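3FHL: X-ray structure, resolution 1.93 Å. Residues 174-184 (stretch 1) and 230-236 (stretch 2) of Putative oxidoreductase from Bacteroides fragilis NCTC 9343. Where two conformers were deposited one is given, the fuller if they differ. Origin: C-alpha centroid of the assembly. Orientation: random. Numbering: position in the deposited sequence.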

ATOM      1  N   GLY C 174      -0.010 -19.896  -5.227  1.00 48.60           N
ATOM      2  CA  GLY C 174       0.366 -18.481  -5.227  1.00 45.17           C
ATOM      3  C   GLY C 174       0.561 -17.842  -3.861  1.00 43.18           C
ATOM      4  O   GLY C 174       0.319 -18.469  -2.825  1.00 40.54           O
ATOM      5  N   LEU C 175       0.993 -16.584  -3.870  1.00 32.66           N
ATOM      6  CA  LEU C 175       1.194 -15.810  -2.644  1.00 33.30           C
ATOM      7  C   LEU C 175      -0.125 -15.483  -1.952  1.00 31.53           C
ATOM      8  O   LEU C 175      -0.183 -15.423  -0.729  1.00 31.98           O
ATOM      9  N   THR C 176      -1.165 -15.244  -2.747  1.00 25.97           N
ATOM     10  CA  THR C 176      -2.510 -14.920  -2.235  1.00 31.01           C
ATOM     11  C   THR C 176      -3.101 -16.060  -1.403  1.00 33.69           C
ATOM     12  O   THR C 176      -3.804 -15.817  -0.413  1.00 31.85           O
ATOM     13  N   TYR C 177      -2.809 -17.293  -1.799  1.00 33.44           N
ATOM     14  CA  TYR C 177      -3.147 -18.458  -0.974  1.00 40.15           C
ATOM     15  C   TYR C 177      -2.189 -18.607   0.202  1.00 38.57           C
ATOM     16  O   TYR C 177      -2.631 -18.639   1.342  1.00 39.51           O
ATOM     17  N   ASN C 178      -0.883 -18.670  -0.078  1.00 37.65           N
ATOM     18  CA  ASN C 178       0.106 -18.973   0.952  0.50 35.90           C
ATOM     19  C   ASN C 178       0.203 -17.950   2.088  1.00 37.18           C
ATOM     20  O   ASN C 178       0.177 -18.328   3.255  1.00 34.21           O
ATOM     21  N   LEU C 179       0.305 -16.664   1.752  1.00 31.45           N
ATOM     22  CA  LEU C 179       0.429 -15.630   2.777  1.00 28.47           C
ATOM     23  C   LEU C 179      -0.853 -14.860   2.980  1.00 31.14           C
ATOM     24  O   LEU C 179      -1.129 -14.389   4.077  1.00 27.32           O
ATOM     25  N   GLY C 180      -1.626 -14.715   1.913  1.00 28.87           N
ATOM     26  CA  GLY C 180      -2.892 -14.007   1.993  1.00 27.24           C
ATOM     27  C   GLY C 180      -3.882 -14.647   2.942  1.00 29.23           C
ATOM     28  O   GLY C 180      -4.609 -13.928   3.630  1.00 29.47           O
ATOM     29  N   SER C 181      -3.911 -15.984   2.986  1.00 25.68           N
ATOM     30  CA  SER C 181      -4.751 -16.707   3.949  1.00 29.54           C
ATOM     31  C   SER C 181      -4.521 -16.199   5.373  1.00 31.75           C
ATOM     32  O   SER C 181      -5.478 -15.865   6.060  1.00 25.32           O
ATOM     33  N   HIS C 182      -3.259 -16.080   5.786  1.00 27.55           N
ATOM     34  CA  HIS C 182      -2.944 -15.582   7.132  1.00 24.34           C
ATOM     35  C   HIS C 182      -3.444 -14.159   7.383  1.00 29.70           C
ATOM     36  O   HIS C 182      -3.972 -13.867   8.453  1.00 27.47           O
ATOM     37  N   LEU C 183      -3.276 -13.276   6.399  1.00 28.76           N
ATOM     38  CA  LEU C 183      -3.626 -11.860   6.563  1.00 25.36           C
ATOM     39  C   LEU C 183      -5.124 -11.651   6.565  1.00 22.68           C
ATOM     40  O   LEU C 183      -5.631 -10.815   7.309  1.00 27.77           O
ATOM     41  N   ILE C 184      -5.808 -12.351   5.665  1.00 24.81           N
ATOM     42  CA  ILE C 184      -7.261 -12.309   5.586  1.00 26.01           C
ATOM     43  C   ILE C 184      -7.892 -12.859   6.873  1.00 28.31           C
ATOM     44  O   ILE C 184      -8.792 -12.236   7.433  1.00 26.26           O
ATOM     45  N   THR C 230      -6.271  -2.609   3.954  1.00 21.32           N
ATOM     46  CA  THR C 230      -5.375  -3.024   2.870  1.00 24.17           C
ATOM     47  C   THR C 230      -4.552  -4.218   3.317  1.00 24.11           C
ATOM     48  O   THR C 230      -3.858  -4.150   4.337  1.00 28.13           O
ATOM     49  N   LEU C 231      -4.609  -5.300   2.545  1.00 20.77           N
ATOM     50  CA  LEU C 231      -3.756  -6.471   2.774  1.00 27.42           C
ATOM     51  C   LEU C 231      -2.820  -6.662   1.583  1.00 27.02           C
ATOM     52  O   LEU C 231      -3.251  -6.626   0.427  1.00 26.94           O
ATOM     53  N   LYS C 232      -1.538  -6.862   1.857  1.00 28.28           N
ATOM     54  CA  LYS C 232      -0.541  -6.895   0.796  1.00 26.09           C
ATOM     55  C   LYS C 232       0.541  -7.908   1.058  1.00 28.22           C
ATOM     56  O   LYS C 232       0.900  -8.144   2.207  1.00 28.19           O
ATOM     57  N   ALA C 233       1.091  -8.462  -0.015  1.00 26.71           N
ATOM     58  CA  ALA C 233       2.358  -9.193   0.071  1.00 29.56           C
ATOM     59  C   ALA C 233       3.073  -9.154  -1.257  1.00 30.58           C
ATOM     60  O   ALA C 233       2.434  -9.043  -2.298  1.00 26.73           O
ATOM     61  N   SER C 234       4.400  -9.273  -1.220  1.00 25.48           N
ATOM     62  CA  SER C 234       5.198  -9.214  -2.432  1.00 31.40           C
ATOM     63  C   SER C 234       6.540  -9.868  -2.179  1.00 28.02           C
ATOM     64  O   SER C 234       7.069  -9.791  -1.072  1.00 31.24           O
ATOM     65  N   TYR C 235       7.073 -10.501  -3.219  1.00 29.35           N
ATOM     66  CA  TYR C 235       8.433 -11.032  -3.196  1.00 28.51           C
ATOM     67  C   TYR C 235       9.466 -10.042  -3.735  1.00 29.55           C
ATOM     68  O   TYR C 235      10.646 -10.368  -3.835  1.00 30.93           O
ATOM     69  N   LEU C 236       9.031  -8.831  -4.069  1.00 26.41           N
ATOM     70  CA  LEU C 236       9.968  -7.798  -4.511  1.00 30.78           C
ATOM     71  C   LEU C 236       9.805  -6.503  -3.733  1.00 27.31           C
ATOM     72  O   LEU C 236       9.275  -5.511  -4.248  1.00 28.78           O
TER

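This is a predominantly apolar, side-chain-packed contact between a helical segment and a β-strand with the residue that follows it, built from leucines, an isoleucine, an alanine and a tyrosine ring, with no hydrogen bond crossing between the two stretches. Helix 180-184 runs nearly antiparallel to strand 230-234, at 159° between their N-to-C directions, and the axes approach to 8.8 Å. That spacing leaves room for a layer of side chains, and 366 Å² of surface is buried between the two stretches, both sides summed.

Along the helical stretch, Leu175, Leu179 and Leu183 all direct their CA-to-CB bonds toward the strand; their spacing of four residues, close to one helical turn, keeps them on a common side. The strand follows its own alternation: Leu231 and Ala233 point toward the helical segment, whereas Lys232 and Ser234 point away. The register pairs Leu183 with Leu231 and Leu179 with Ala233, whose CA atoms lie 6.6 and 7.2 Å apart respectively.

Leu183, with chi1 m and chi2 t, packs against Leu231, also m and t, with Leu183 CB 4.4 Å from Leu231 CB. Leu183 CD1 reaches the strand backbone, 3.4 Å from Lys232 O. Ile184 leaves its helix sideways, yet its chi1 m places Ile184 CG1 3.8 Å from Leu231 CD1, so that Leu231 meets two successive helical residues; chi2 is t. Branched aliphatic chains suit this place because they fill space without needing polar partners.

Ala233 has the smallest side chain in the interface, and its methyl group receives two leucines. Leu179, again m and t, brings CD1 to 4.3 Å from Ala233 CB, while Leu175 CD2 approaches the same CB to 3.7 Å. Leu175 adopts a different rotamer, chi1 t and chi2 p. Leu175 CD2 also lies 3.7 Å from Ser234 N, over the strand backbone, while Leu175 CD1 lies 3.5 Å from Tyr235 CE2, meeting the ring obliquely. Tyr235 (chi1 m) starts sideways, but the end of its side chain comes nearer, extending the apolar surface past the end of the strand. Its OH is hydrogen-bonded elsewhere in the structure.

Several polar side chains find partners outside this apolar layer. Ser181, with chi1 p, donates from OG to Tyr177 O at 2.8 Å, satisfying its hydroxyl within the helical stretch. Ser234, with chi1 t, uses OG to accept a hydrogen bond from Leu236 N at 3.0 Å, tying down the chain just after the strand. Lys232 NZ is hydrogen-bonded elsewhere in the structure. Gly180 suits its tight position: a CB there would lie only 2.2 Å from Thr176 O.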

ATOM      1  CB  LEU C 175       1.928 -14.501  -2.955  1.00 33.66           C
ATOM      2  CG  LEU C 175       2.748 -13.874  -1.827  1.00 37.04           C
ATOM      3  CD1 LEU C 175       3.734 -14.880  -1.271  1.00 37.75           C
ATOM      4  CD2 LEU C 175       3.477 -12.644  -2.312  1.00 37.44           C
ATOM      5  CB  THR C 176      -3.462 -14.552  -3.388  1.00 27.96           C
ATOM      6  OG1 THR C 176      -2.867 -13.505  -4.170  1.00 33.37           O
ATOM      7  CG2 THR C 176      -4.835 -14.053  -2.866  1.00 32.47           C
ATOM      8  CB  TYR C 177      -3.159 -19.754  -1.791  1.00 44.04           C
ATOM      9  CG  TYR C 177      -4.500 -20.104  -2.396  1.00 55.52           C
ATOM     10  CD1 TYR C 177      -4.732 -19.931  -3.765  1.00 66.23           C
ATOM     11  CD2 TYR C 177      -5.534 -20.618  -1.608  1.00 59.32           C
ATOM     12  CE1 TYR C 177      -5.965 -20.257  -4.340  1.00 68.33           C
ATOM     13  CE2 TYR C 177      -6.779 -20.946  -2.173  1.00 65.73           C
ATOM     14  CZ  TYR C 177      -6.983 -20.758  -3.542  1.00 63.38           C
ATOM     15  OH  TYR C 177      -8.195 -21.073  -4.122  1.00 64.37           O
ATOM     16  CB  ASN C 178       1.476 -19.240   0.324  0.50 39.68           C
ATOM     17  CG  ASN C 178       1.525 -20.565  -0.429  0.50 44.44           C
ATOM     18  OD1 ASN C 178       0.948 -21.568   0.002  0.50 46.70           O
ATOM     19  ND2 ASN C 178       2.224 -20.573  -1.559  0.50 51.99           N
ATOM     20  CB  LEU C 179       1.569 -14.652   2.458  1.00 30.36           C
ATOM     21  CG  LEU C 179       2.984 -15.239   2.517  1.00 32.53           C
ATOM     22  CD1 LEU C 179       3.988 -14.135   2.291  1.00 38.35           C
ATOM     23  CD2 LEU C 179       3.231 -15.922   3.850  1.00 37.58           C
ATOM     24  CB  SER C 181      -4.537 -18.226   3.879  1.00 30.36           C
ATOM     25  OG  SER C 181      -3.172 -18.558   4.100  1.00 33.23           O
ATOM     26  CB  HIS C 182      -1.432 -15.629   7.413  1.00 23.93           C
ATOM     27  CG  HIS C 182      -0.836 -16.997   7.339  1.00 36.28           C
ATOM     28  ND1 HIS C 182      -1.058 -17.960   8.298  1.00 33.00           N
ATOM     29  CD2 HIS C 182       0.016 -17.549   6.441  1.00 38.96           C
ATOM     30  CE1 HIS C 182      -0.390 -19.053   7.981  1.00 38.40           C
ATOM     31  NE2 HIS C 182       0.273 -18.828   6.861  1.00 38.91           N
ATOM     32  CB  LEU C 183      -2.994 -10.998   5.448  1.00 24.10           C
ATOM     33  CG  LEU C 183      -1.461 -11.064   5.318  1.00 21.91           C
ATOM     34  CD1 LEU C 183      -0.964 -10.018   4.351  1.00 28.45           C
ATOM     35  CD2 LEU C 183      -0.762 -10.870   6.683  1.00 23.67           C
ATOM     36  CB  ILE C 184      -7.796 -13.089   4.362  1.00 29.17           C
ATOM     37  CG1 ILE C 184      -7.397 -12.389   3.053  1.00 30.15           C
ATOM     38  CG2 ILE C 184      -9.306 -13.163   4.435  1.00 25.45           C
ATOM     39  CD1 ILE C 184      -7.376 -13.287   1.825  1.00 24.06           C
ATOM     40  CB  THR C 230      -4.385  -1.907   2.452  1.00 24.78           C
ATOM     41  OG1 THR C 230      -5.092  -0.696   2.215  1.00 28.87           O
ATOM     42  CG2 THR C 230      -3.659  -2.282   1.184  1.00 29.30           C
ATOM     43  CB  LEU C 231      -4.611  -7.730   3.011  1.00 25.49           C
ATOM     44  CG  LEU C 231      -5.815  -7.556   3.956  1.00 23.31           C
ATOM     45  CD1 LEU C 231      -6.699  -8.791   3.928  1.00 29.42           C
ATOM     46  CD2 LEU C 231      -5.339  -7.286   5.392  1.00 21.79           C
ATOM     47  CB  LYS C 232       0.175  -5.548   0.709  1.00 30.52           C
ATOM     48  CG  LYS C 232      -0.378  -4.551  -0.241  1.00 37.23           C
ATOM     49  CD  LYS C 232       0.534  -3.312  -0.306  1.00 33.72           C
ATOM     50  CE  LYS C 232       1.536  -3.390  -1.441  1.00 32.02           C
ATOM     51  NZ  LYS C 232       2.161  -2.032  -1.659  1.00 35.36           N
ATOM     52  CB  ALA C 233       2.151 -10.641   0.505  1.00 27.47           C
ATOM     53  CB  SER C 234       5.414  -7.754  -2.870  1.00 26.85           C
ATOM     54  OG  SER C 234       6.208  -7.679  -4.053  1.00 28.53           O
ATOM     55  CB  TYR C 235       8.506 -12.345  -3.972  1.00 35.13           C
ATOM     56  CG  TYR C 235       8.251 -13.569  -3.123  1.00 40.74           C
ATOM     57  CD1 TYR C 235       9.115 -13.911  -2.082  1.00 41.94           C
ATOM     58  CD2 TYR C 235       7.157 -14.389  -3.366  1.00 42.95           C
ATOM     59  CE1 TYR C 235       8.893 -15.040  -1.311  1.00 46.40           C
ATOM     60  CE2 TYR C 235       6.931 -15.527  -2.603  1.00 49.09           C
ATOM     61  CZ  TYR C 235       7.795 -15.840  -1.572  1.00 47.47           C
ATOM     62  OH  TYR C 235       7.556 -16.961  -0.806  1.00 53.49           O
ATOM     63  CB  LEU C 236       9.829  -7.563  -6.018  1.00 31.84           C
ATOM     64  CG  LEU C 236      10.398  -8.645  -6.942  1.00 25.93           C
ATOM     65  CD1 LEU C 236      10.127  -8.224  -8.394  1.00 32.79           C
ATOM     66  CD2 LEU C 236      11.903  -8.880  -6.692  1.00 30.33           C
TER